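Local coordinates for DsbA family protein (Salmonella typhimurium, PDB 7JVE), which acts as a trimeric thioredoxin-like enzyme with both thiol oxidase and disulfide isomerase activities, at residues L63-E68 / Q209-S214; M88-Q93 / A148-W153; T174-Y179 / T183-V188. One frame throughout, in Å; residues are numbered along the deposited sequence. Where two conformers were deposited one is given.

Contact 1 (L63-E68 / Q209-S214); sequences LQYRAE and QHMDFS. With EDO (1,2-ethanediol), chain M.
Y65 lays one face of its ring against H210, and this is the tight part of the contact: the closest atoms are Y65 CZ and H210 CB, 3.6 Å apart, and CB stands 23° off the ring normal, a CH-pi contact. The imidazole continues past the phenol end, its plane within 7° of the Y65 plane but slid outward, so the ring centroids of Y65 and H210 lie 5.1 Å apart and overlap little; Y65 OH hangs over the imidazole face. Q64 CG lies over the opposite face of Y65, toward its rim.

M211 is the buried but looser neighbour. Its chain, bent at chi2 and chi3, brings SD obliquely to within 4.1 Å of Y65 CD2, a Met-aromatic contact, while M211 CB sits over one face of the F213 ring, near the rim. The solvent side is the exposed H210 side chain, where the polar link is indirect: a water donates to H210 O at 2.7 Å and lies 3.3 Å from Y65 OH.

A 1,2-ethanediol, probably a crystallisation additive, donates from O1 to D212 OD2. D212 has positive phi, and D212 N bonds to Q209 O at 3.1 Å: a Schellman motif ends helix 199-210 where Y65 packs.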
loop_
_atom_site.group_PDB
_atom_site.type_symbol
_atom_site.label_atom_id
_atom_site.label_comp_id
_atom_site.label_asym_id
_atom_site.label_seq_id
_atom_site.Cartn_x
_atom_site.Cartn_y
_atom_site.Cartn_z
ATOM N N LEU A 63 11.830 -5.877 29.047
ATOM C CA LEU A 63 12.512 -5.989 30.330
ATOM C C LEU A 63 11.541 -5.794 31.482
ATOM O O LEU A 63 11.636 -6.486 32.500
ATOM C CB LEU A 63 13.665 -4.990 30.419
ATOM C CG LEU A 63 14.783 -5.297 29.420
ATOM C CD1 LEU A 63 15.797 -4.144 29.337
ATOM C CD2 LEU A 63 15.467 -6.628 29.741
ATOM N N GLN A 64 10.581 -4.880 31.336
ATOM C CA GLN A 64 9.642 -4.636 32.431
ATOM C C GLN A 64 8.688 -5.823 32.643
ATOM O O GLN A 64 8.342 -6.154 33.784
ATOM C CB GLN A 64 8.863 -3.348 32.168
ATOM C CG GLN A 64 7.846 -3.029 33.240
ATOM C CD GLN A 64 6.939 -1.842 32.911
ATOM O OE1 GLN A 64 7.202 -1.045 31.998
ATOM N NE2 GLN A 64 5.858 -1.720 33.672
ATOM N N TYR A 65 8.256 -6.489 31.569
ATOM C CA TYR A 65 7.297 -7.583 31.688
ATOM C C TYR A 65 7.950 -8.951 31.526
ATOM O O TYR A 65 7.292 -9.912 31.134
ATOM C CB TYR A 65 6.147 -7.397 30.693
ATOM C CG TYR A 65 5.336 -6.160 31.039
ATOM C CD1 TYR A 65 4.364 -6.187 32.030
ATOM C CD2 TYR A 65 5.582 -4.952 30.399
ATOM C CE1 TYR A 65 3.637 -5.045 32.355
ATOM C CE2 TYR A 65 4.875 -3.812 30.716
ATOM C CZ TYR A 65 3.907 -3.859 31.696
ATOM O OH TYR A 65 3.222 -2.708 31.996
ATOM N N ARG A 66 9.240 -9.058 31.840
ATOM C CA ARG A 66 9.946 -10.327 31.695
ATOM C C ARG A 66 9.196 -11.481 32.368
ATOM O O ARG A 66 9.026 -12.555 31.778
ATOM C CB ARG A 66 11.361 -10.198 32.271
ATOM C CG ARG A 66 12.205 -11.461 32.119
ATOM C CD ARG A 66 13.563 -11.340 32.823
ATOM N NE ARG A 66 14.674 -11.537 31.891
ATOM C CZ ARG A 66 15.468 -10.565 31.455
ATOM N NH1 ARG A 66 15.284 -9.323 31.873
ATOM N NH2 ARG A 66 16.448 -10.837 30.608
ATOM N N ALA A 67 8.754 -11.287 33.613
ATOM C CA ALA A 67 8.163 -12.408 34.335
ATOM C C ALA A 67 6.918 -12.913 33.621
ATOM O O ALA A 67 6.717 -14.128 33.485
ATOM C CB ALA A 67 7.853 -12.023 35.787
ATOM N N GLU A 68 6.082 -11.996 33.143
ATOM C CA GLU A 68 4.892 -12.392 32.411
ATOM C C GLU A 68 5.267 -13.040 31.084
ATOM O O GLU A 68 4.686 -14.061 30.699
ATOM C CB GLU A 68 3.998 -11.167 32.189
ATOM C CG GLU A 68 3.446 -10.604 33.492
ATOM C CD GLU A 68 4.313 -9.478 34.092
ATOM O OE1 GLU A 68 3.742 -8.437 34.488
ATOM O OE2 GLU A 68 5.561 -9.592 34.130
ATOM N N GLN A 209 -1.368 -5.925 25.384
ATOM C CA GLN A 209 -1.636 -4.496 25.484
ATOM C C GLN A 209 -0.530 -3.783 26.249
ATOM O O GLN A 209 -0.104 -2.686 25.857
ATOM C CB GLN A 209 -2.995 -4.264 26.142
ATOM C CG GLN A 209 -4.138 -4.570 25.183
ATOM C CD GLN A 209 -5.512 -4.678 25.842
ATOM O OE1 GLN A 209 -6.459 -5.142 25.216
ATOM N NE2 GLN A 209 -5.621 -4.260 27.102
ATOM N N HIS A 210 -0.064 -4.387 27.347
ATOM C CA HIS A 210 1.083 -3.846 28.071
ATOM C C HIS A 210 2.342 -3.836 27.217
ATOM O O HIS A 210 3.189 -2.956 27.390
ATOM C CB HIS A 210 1.345 -4.647 29.349
ATOM C CG HIS A 210 0.357 -4.379 30.437
ATOM N ND1 HIS A 210 -0.027 -5.342 31.349
ATOM C CD2 HIS A 210 -0.342 -3.260 30.752
ATOM C CE1 HIS A 210 -0.906 -4.821 32.188
ATOM N NE2 HIS A 210 -1.115 -3.560 31.849
ATOM N N MET A 211 2.499 -4.812 26.313
ATOM C CA MET A 211 3.666 -4.824 25.443
ATOM C C MET A 211 3.487 -3.922 24.233
ATOM O O MET A 211 4.407 -3.813 23.423
ATOM C CB MET A 211 3.972 -6.251 24.989
ATOM C CG MET A 211 4.612 -7.107 26.083
ATOM S SD MET A 211 6.223 -6.482 26.605
ATOM C CE MET A 211 7.061 -6.453 25.030
ATOM N N ASP A 212 2.327 -3.276 24.094
ATOM C CA ASP A 212 1.983 -2.531 22.888
ATOM C C ASP A 212 2.051 -3.426 21.646
ATOM O O ASP A 212 2.556 -3.026 20.597
ATOM C CB ASP A 212 2.879 -1.288 22.742
ATOM C CG ASP A 212 2.273 -0.230 21.826
ATOM O OD1 ASP A 212 1.080 -0.343 21.475
ATOM O OD2 ASP A 212 2.989 0.707 21.429
ATOM N N PHE A 213 1.523 -4.648 21.770
ATOM C CA PHE A 213 1.328 -5.591 20.669
ATOM C C PHE A 213 -0.143 -5.806 20.332
ATOM O O PHE A 213 -0.475 -6.796 19.670
ATOM C CB PHE A 213 1.913 -6.973 21.012
ATOM C CG PHE A 213 3.413 -7.006 21.189
ATOM C CD1 PHE A 213 4.229 -6.083 20.566
ATOM C CD2 PHE A 213 3.998 -8.005 21.962
ATOM C CE1 PHE A 213 5.598 -6.147 20.709
ATOM C CE2 PHE A 213 5.363 -8.057 22.123
ATOM C CZ PHE A 213 6.163 -7.124 21.507
ATOM N N SER A 214 -1.046 -4.966 20.822
ATOM C CA SER A 214 -2.468 -5.243 20.614
ATOM C C SER A 214 -2.789 -5.294 19.125
ATOM O O SER A 214 -2.519 -4.344 18.380
ATOM C CB SER A 214 -3.326 -4.190 21.306
ATOM O OG SER A 214 -4.649 -4.663 21.447
HETATM C C1 EDO M . 6.283 0.740 22.294
HETATM O O1 EDO M . 5.102 1.484 22.605
HETATM C C2 EDO M . 6.901 1.328 21.030
HETATM O O2 EDO M . 6.830 2.775 21.064
HETATM O O HOH W 1 2.781 -1.025 29.243
#

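Contact 2 (M88-Q93 / A148-W153)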
loop_
_atom_site.group_PDB
_atom_site.type_symbol
_atom_site.label_atom_id
_atom_site.label_comp_id
_atom_site.label_asym_id
_atom_site.label_seq_id
_atom_site.Cartn_x
_atom_site.Cartn_y
_atom_site.Cartn_z
ATOM N N MET A 88 6.258 -15.875 21.435
ATOM C CA MET A 88 5.546 -15.643 20.182
ATOM C C MET A 88 4.086 -15.299 20.446
ATOM O O MET A 88 3.326 -16.128 20.965
ATOM C CB MET A 88 5.661 -16.843 19.236
ATOM C CG MET A 88 7.097 -17.281 18.948
ATOM S SD MET A 88 7.319 -18.981 18.349
ATOM C CE MET A 88 6.688 -19.969 19.713
ATOM N N PHE A 89 3.713 -14.068 20.089
ATOM C CA PHE A 89 2.333 -13.607 20.073
ATOM C C PHE A 89 1.736 -13.875 18.691
ATOM O O PHE A 89 2.237 -13.372 17.677
ATOM C CB PHE A 89 2.274 -12.123 20.417
ATOM C CG PHE A 89 2.687 -11.821 21.830
ATOM C CD1 PHE A 89 4.028 -11.841 22.191
ATOM C CD2 PHE A 89 1.718 -11.570 22.813
ATOM C CE1 PHE A 89 4.414 -11.554 23.501
ATOM C CE2 PHE A 89 2.082 -11.291 24.121
ATOM C CZ PHE A 89 3.441 -11.278 24.479
ATOM N N PHE A 90 0.674 -14.670 18.653
ATOM C CA PHE A 90 0.088 -15.088 17.397
ATOM C C PHE A 90 -1.398 -15.344 17.611
ATOM O O PHE A 90 -1.853 -15.624 18.728
ATOM C CB PHE A 90 0.760 -16.354 16.851
ATOM C CG PHE A 90 0.522 -17.549 17.714
ATOM C CD1 PHE A 90 1.307 -17.777 18.833
ATOM C CD2 PHE A 90 -0.544 -18.402 17.459
ATOM C CE1 PHE A 90 1.052 -18.858 19.652
ATOM C CE2 PHE A 90 -0.787 -19.485 18.266
ATOM C CZ PHE A 90 0.007 -19.716 19.360
ATOM N N ASP A 91 -2.140 -15.214 16.515
ATOM C CA ASP A 91 -3.553 -15.550 16.411
ATOM C C ASP A 91 -3.656 -16.662 15.369
ATOM O O ASP A 91 -3.032 -16.568 14.304
ATOM C CB ASP A 91 -4.346 -14.291 16.007
ATOM C CG ASP A 91 -5.855 -14.511 15.879
ATOM O OD1 ASP A 91 -6.330 -15.657 15.668
ATOM O OD2 ASP A 91 -6.574 -13.478 15.962
ATOM N N TYR A 92 -4.397 -17.730 15.678
ATOM C CA TYR A 92 -4.508 -18.800 14.695
ATOM C C TYR A 92 -5.142 -18.328 13.384
ATOM O O TYR A 92 -4.901 -18.942 12.339
ATOM C CB TYR A 92 -5.294 -19.985 15.252
ATOM C CG TYR A 92 -4.499 -20.839 16.212
ATOM C CD1 TYR A 92 -3.434 -21.632 15.760
ATOM C CD2 TYR A 92 -4.796 -20.853 17.566
ATOM C CE1 TYR A 92 -2.702 -22.415 16.630
ATOM C CE2 TYR A 92 -4.063 -21.639 18.459
ATOM C CZ TYR A 92 -3.017 -22.413 17.986
ATOM O OH TYR A 92 -2.296 -23.201 18.864
ATOM N N GLN A 93 -5.934 -17.257 13.398
ATOM C CA GLN A 93 -6.552 -16.764 12.174
ATOM C C GLN A 93 -5.755 -15.651 11.508
ATOM O O GLN A 93 -6.191 -15.105 10.495
ATOM C CB GLN A 93 -7.974 -16.300 12.457
ATOM C CG GLN A 93 -8.864 -17.460 12.779
ATOM C CD GLN A 93 -10.312 -17.097 12.703
ATOM O OE1 GLN A 93 -10.918 -17.162 11.624
ATOM N NE2 GLN A 93 -10.895 -16.714 13.847
ATOM N N ALA A 148 5.737 -30.996 23.079
ATOM C CA ALA A 148 5.869 -31.485 21.713
ATOM C C ALA A 148 4.499 -31.763 21.111
ATOM O O ALA A 148 4.255 -31.447 19.944
ATOM C CB ALA A 148 6.733 -32.744 21.668
ATOM N N LYS A 149 3.580 -32.308 21.921
ATOM C CA LYS A 149 2.241 -32.632 21.448
ATOM C C LYS A 149 1.385 -31.372 21.300
ATOM O O LYS A 149 0.619 -31.249 20.332
ATOM C CB LYS A 149 1.606 -33.667 22.392
ATOM C CG LYS A 149 0.189 -34.087 22.072
ATOM C CD LYS A 149 -0.014 -34.398 20.612
ATOM C CE LYS A 149 0.418 -35.770 20.265
ATOM N NZ LYS A 149 0.248 -36.007 18.801
ATOM N N TYR A 150 1.524 -30.413 22.220
ATOM C CA TYR A 150 0.930 -29.103 21.989
ATOM C C TYR A 150 1.368 -28.538 20.637
ATOM O O TYR A 150 0.563 -27.947 19.905
ATOM C CB TYR A 150 1.299 -28.130 23.115
ATOM C CG TYR A 150 0.931 -26.717 22.764
ATOM C CD1 TYR A 150 -0.339 -26.207 23.063
ATOM C CD2 TYR A 150 1.836 -25.897 22.070
ATOM C CE1 TYR A 150 -0.694 -24.892 22.712
ATOM C CE2 TYR A 150 1.496 -24.602 21.693
ATOM C CZ TYR A 150 0.230 -24.103 22.008
ATOM O OH TYR A 150 -0.082 -22.821 21.643
ATOM N N LEU A 151 2.642 -28.720 20.284
ATOM C CA LEU A 151 3.131 -28.175 19.027
ATOM C C LEU A 151 2.489 -28.882 17.828
ATOM O O LEU A 151 2.175 -28.219 16.826
ATOM C CB LEU A 151 4.662 -28.241 18.994
ATOM C CG LEU A 151 5.451 -27.694 17.791
ATOM C CD1 LEU A 151 5.039 -26.275 17.385
ATOM C CD2 LEU A 151 6.947 -27.743 18.092
ATOM N N ASP A 152 2.252 -30.215 17.920
ATOM C CA ASP A 152 1.488 -30.906 16.871
ATOM C C ASP A 152 0.094 -30.325 16.725
ATOM O O ASP A 152 -0.394 -30.122 15.608
ATOM C CB ASP A 152 1.338 -32.419 17.114
ATOM C CG ASP A 152 2.651 -33.142 17.157
ATOM O OD1 ASP A 152 2.793 -34.073 17.980
ATOM O OD2 ASP A 152 3.560 -32.756 16.390
ATOM N N TRP A 153 -0.586 -30.106 17.848
ATOM C CA TRP A 153 -1.922 -29.527 17.787
ATOM C C TRP A 153 -1.879 -28.142 17.148
ATOM O O TRP A 153 -2.685 -27.811 16.270
ATOM C CB TRP A 153 -2.517 -29.469 19.197
ATOM C CG TRP A 153 -3.508 -28.390 19.362
ATOM C CD1 TRP A 153 -3.302 -27.167 19.942
ATOM C CD2 TRP A 153 -4.873 -28.403 18.920
ATOM N NE1 TRP A 153 -4.464 -26.426 19.905
ATOM C CE2 TRP A 153 -5.442 -27.156 19.286
ATOM C CE3 TRP A 153 -5.676 -29.353 18.267
ATOM C CZ2 TRP A 153 -6.784 -26.830 19.017
ATOM C CZ3 TRP A 153 -7.010 -29.027 17.998
ATOM C CH2 TRP A 153 -7.548 -27.772 18.374
HETATM O O HOH W 2 -3.858 -23.833 21.104
#
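Y92 and W153 mark the closest approach of the two backbones, and even their CA atoms stand 11.5 Å apart, so the contact is made wholly by long side chains. One segment is the end of strand 84-90, in the interior of the sheet, and the loop running from it toward the C94-C97 disulfide at the start of helix 95-110, as in the thioredoxin fold. The other is a stretch of helix 147-159, part of the helical insertion that DsbA-family proteins carry within that fold.

The loop is shaped by an Asx turn: D91 OD1 accepts from Q93 N at 2.8 Å, nearly straight at 170°, although the N-H arrives from above the carboxylate plane. D91 OD2 has other partners, including a salt bridge to R127. Just before this turn, F90 has its CG between the backbone N and carbonyl carbon (chi1 66°), and its ring reaches toward the helix and touches C97 as well. F90 CE2 also lies over a face of the Y92 ring, 3.7 Å above its plane.

From the helix, Y150 comes from the opposite direction, its OH in the plane of the F90 ring at the edge and 3.9 Å from F90 CZ. That hydroxyl is bonded to E120 OE2, whereas Y92 OH, 3.6 Å from Y150 OH, makes only a packing contact with it. All four contacting side chains are buried.

W153 crosses Y92 at about a right angle, with NE1 4.0 Å from Y92 OH, too far for a direct bond. A water bridges them in the plane of the indole, accepting from W153 NE1 at 2.9 Å and from Y92 OH at 2.8 Å.

Contact 3 (T174-Y179 / T183-V188); sequences TLAQHY and TQLAAV
A176 O accepts Y179 N at 2.9 Å, and its own residue is one of the two that meet L185 of the next helix. H178 N is bonded in the same three-residue step to L175 O at 3.0 Å. Two such bonds in succession keep the chain tightly curled at the C-terminal side of the first segment, ahead of helix 182-193, whose backbone bonds, V188 N to Q184 O among them, follow the regular four-residue step.

Across the turn the nearest CA atoms, those of Q177 and L185, are 6.5 Å apart, and the contact itself is apolar. L185 sets out toward the other segment and spreads its two methyl groups over neighbouring residues: CD1 lies 4.3 Å from A176 CB, and CD2 lies 4.3 Å from Q177 CB. The extended start of the leucine, with CG anti to the backbone N (chi1 -179°), carries the branch out from its helix to straddle these two beta carbons.

Q177 offers only the root of its side chain. Its first torsion of 66° turns the rest away from L185, so that CG sits over the centre of the H178 ring, 3.8 Å above its plane, and NE2 swings back to T174 O in a weak bond of 3.0 Å and 128°. On the second helix, Q184 OE1 returns to T181 N, a polar tie near the start of that helix.

A176 also packs on V137 and V188 on L133, so helix 128-145 backs both arms of this helical hairpin within the helical insertion of the thioredoxin-like domain. With 118 Å² buried in all, apolar carbon contacts only and the amide of Q177 directed elsewhere, the chemistry implies a modest van der Waals closure of the turn, without polar pairing between the two segments.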
loop_
_atom_site.group_PDB
_atom_site.type_symbol
_atom_site.label_atom_id
_atom_site.label_comp_id
_atom_site.label_asym_id
_atom_site.label_seq_id
_atom_site.Cartn_x
_atom_site.Cartn_y
_atom_site.Cartn_z
ATOM N N THR A 174 -13.810 -29.980 15.717
ATOM C CA THR A 174 -13.674 -31.127 14.830
ATOM C C THR A 174 -12.246 -31.645 14.845
ATOM O O THR A 174 -12.014 -32.850 14.935
ATOM C CB THR A 174 -14.102 -30.762 13.409
ATOM O OG1 THR A 174 -15.505 -30.501 13.384
ATOM C CG2 THR A 174 -13.813 -31.915 12.446
ATOM N N LEU A 175 -11.271 -30.745 14.763
ATOM C CA LEU A 175 -9.893 -31.178 14.943
ATOM C C LEU A 175 -9.659 -31.660 16.373
ATOM O O LEU A 175 -9.001 -32.688 16.584
ATOM C CB LEU A 175 -8.926 -30.047 14.578
ATOM C CG LEU A 175 -7.423 -30.370 14.631
ATOM C CD1 LEU A 175 -7.009 -31.469 13.636
ATOM C CD2 LEU A 175 -6.554 -29.123 14.424
ATOM N N ALA A 176 -10.227 -30.956 17.367
ATOM C CA ALA A 176 -9.869 -31.237 18.757
ATOM C C ALA A 176 -10.305 -32.629 19.204
ATOM O O ALA A 176 -9.691 -33.204 20.106
ATOM C CB ALA A 176 -10.458 -30.181 19.690
ATOM N N GLN A 177 -11.360 -33.191 18.604
ATOM C CA GLN A 177 -11.771 -34.531 19.016
ATOM C C GLN A 177 -10.655 -35.558 18.848
ATOM O O GLN A 177 -10.691 -36.598 19.509
ATOM C CB GLN A 177 -13.018 -34.975 18.247
ATOM C CG GLN A 177 -12.783 -35.167 16.761
ATOM C CD GLN A 177 -14.090 -35.320 15.990
ATOM O OE1 GLN A 177 -15.093 -35.761 16.538
ATOM N NE2 GLN A 177 -14.076 -34.959 14.709
ATOM N N HIS A 178 -9.654 -35.284 18.011
ATOM C CA HIS A 178 -8.526 -36.193 17.831
ATOM C C HIS A 178 -7.397 -35.975 18.836
ATOM O O HIS A 178 -6.476 -36.794 18.892
ATOM C CB HIS A 178 -7.979 -36.064 16.400
ATOM C CG HIS A 178 -9.020 -36.317 15.356
ATOM N ND1 HIS A 178 -9.624 -37.548 15.194
ATOM C CD2 HIS A 178 -9.616 -35.485 14.466
ATOM C CE1 HIS A 178 -10.526 -37.474 14.230
ATOM N NE2 HIS A 178 -10.542 -36.232 13.773
ATOM N N TYR A 179 -7.434 -34.902 19.625
ATOM C CA TYR A 179 -6.373 -34.633 20.579
ATOM C C TYR A 179 -6.815 -34.738 22.025
ATOM O O TYR A 179 -5.954 -34.826 22.908
ATOM C CB TYR A 179 -5.782 -33.233 20.353
ATOM C CG TYR A 179 -5.005 -33.140 19.069
ATOM C CD1 TYR A 179 -5.658 -33.065 17.841
ATOM C CD2 TYR A 179 -3.618 -33.150 19.076
ATOM C CE1 TYR A 179 -4.955 -32.989 16.677
ATOM C CE2 TYR A 179 -2.913 -33.074 17.912
ATOM C CZ TYR A 179 -3.586 -32.988 16.717
ATOM O OH TYR A 179 -2.873 -32.919 15.552
ATOM N N THR A 183 -13.973 -37.038 27.454
ATOM C CA THR A 183 -14.270 -36.311 28.685
ATOM C C THR A 183 -13.675 -34.904 28.654
ATOM O O THR A 183 -14.350 -33.928 28.998
ATOM C CB THR A 183 -13.755 -37.103 29.883
ATOM O OG1 THR A 183 -14.488 -38.325 29.958
ATOM C CG2 THR A 183 -13.945 -36.320 31.175
ATOM N N GLN A 184 -12.410 -34.781 28.249
ATOM C CA GLN A 184 -11.810 -33.458 28.096
ATOM C C GLN A 184 -12.595 -32.617 27.099
ATOM O O GLN A 184 -12.894 -31.444 27.352
ATOM C CB GLN A 184 -10.359 -33.584 27.640
ATOM C CG GLN A 184 -9.408 -34.046 28.719
ATOM C CD GLN A 184 -8.106 -34.586 28.141
ATOM O OE1 GLN A 184 -7.996 -34.857 26.940
ATOM N NE2 GLN A 184 -7.112 -34.742 28.999
ATOM N N LEU A 185 -12.918 -33.199 25.941
ATOM C CA LEU A 185 -13.675 -32.467 24.933
ATOM C C LEU A 185 -14.968 -31.931 25.520
ATOM O O LEU A 185 -15.294 -30.747 25.359
ATOM C CB LEU A 185 -13.968 -33.370 23.743
ATOM C CG LEU A 185 -14.744 -32.703 22.613
ATOM C CD1 LEU A 185 -13.834 -31.727 21.866
ATOM C CD2 LEU A 185 -15.361 -33.779 21.686
ATOM N N ALA A 186 -15.713 -32.792 26.219
ATOM C CA ALA A 186 -16.963 -32.352 26.820
ATOM C C ALA A 186 -16.714 -31.246 27.834
ATOM O O ALA A 186 -17.516 -30.310 27.947
ATOM C CB ALA A 186 -17.697 -33.533 27.468
ATOM N N ALA A 187 -15.611 -31.331 28.582
ATOM C CA ALA A 187 -15.345 -30.291 29.570
ATOM C C ALA A 187 -15.019 -28.965 28.894
ATOM O O ALA A 187 -15.404 -27.898 29.388
ATOM C CB ALA A 187 -14.215 -30.717 30.511
ATOM N N VAL A 188 -14.329 -29.013 27.751
ATOM C CA VAL A 188 -14.020 -27.783 27.030
ATOM C C VAL A 188 -15.288 -27.170 26.457
ATOM O O VAL A 188 -15.474 -25.943 26.476
ATOM C CB VAL A 188 -12.981 -28.045 25.924
ATOM C CG1 VAL A 188 -12.928 -26.847 24.991
ATOM C CG2 VAL A 188 -11.624 -28.332 26.535
#

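Contact 2 joins the central strand to the helical insertion, in which contact 3 lies: W153 CZ3 of contact 2 packs on L175 CD2 of contact 3 at 3.6 Å, and the rings of W153 and Y179 meet edge-to-face. Contact 1 is about 22 Å from contact 3 between nearest atoms, yet F213 CD2 packs 3.8 Å from F89 CD1 of contact 2. Contact 2 is thus the link between them, and its F90 touches C97 of the redox disulfide. A bound magnesium ion lies about 8 Å from the W153 side chain and about 11 Å from that of Q177. In contact 1, D212 forms a salt bridge with K162 of the second subunit.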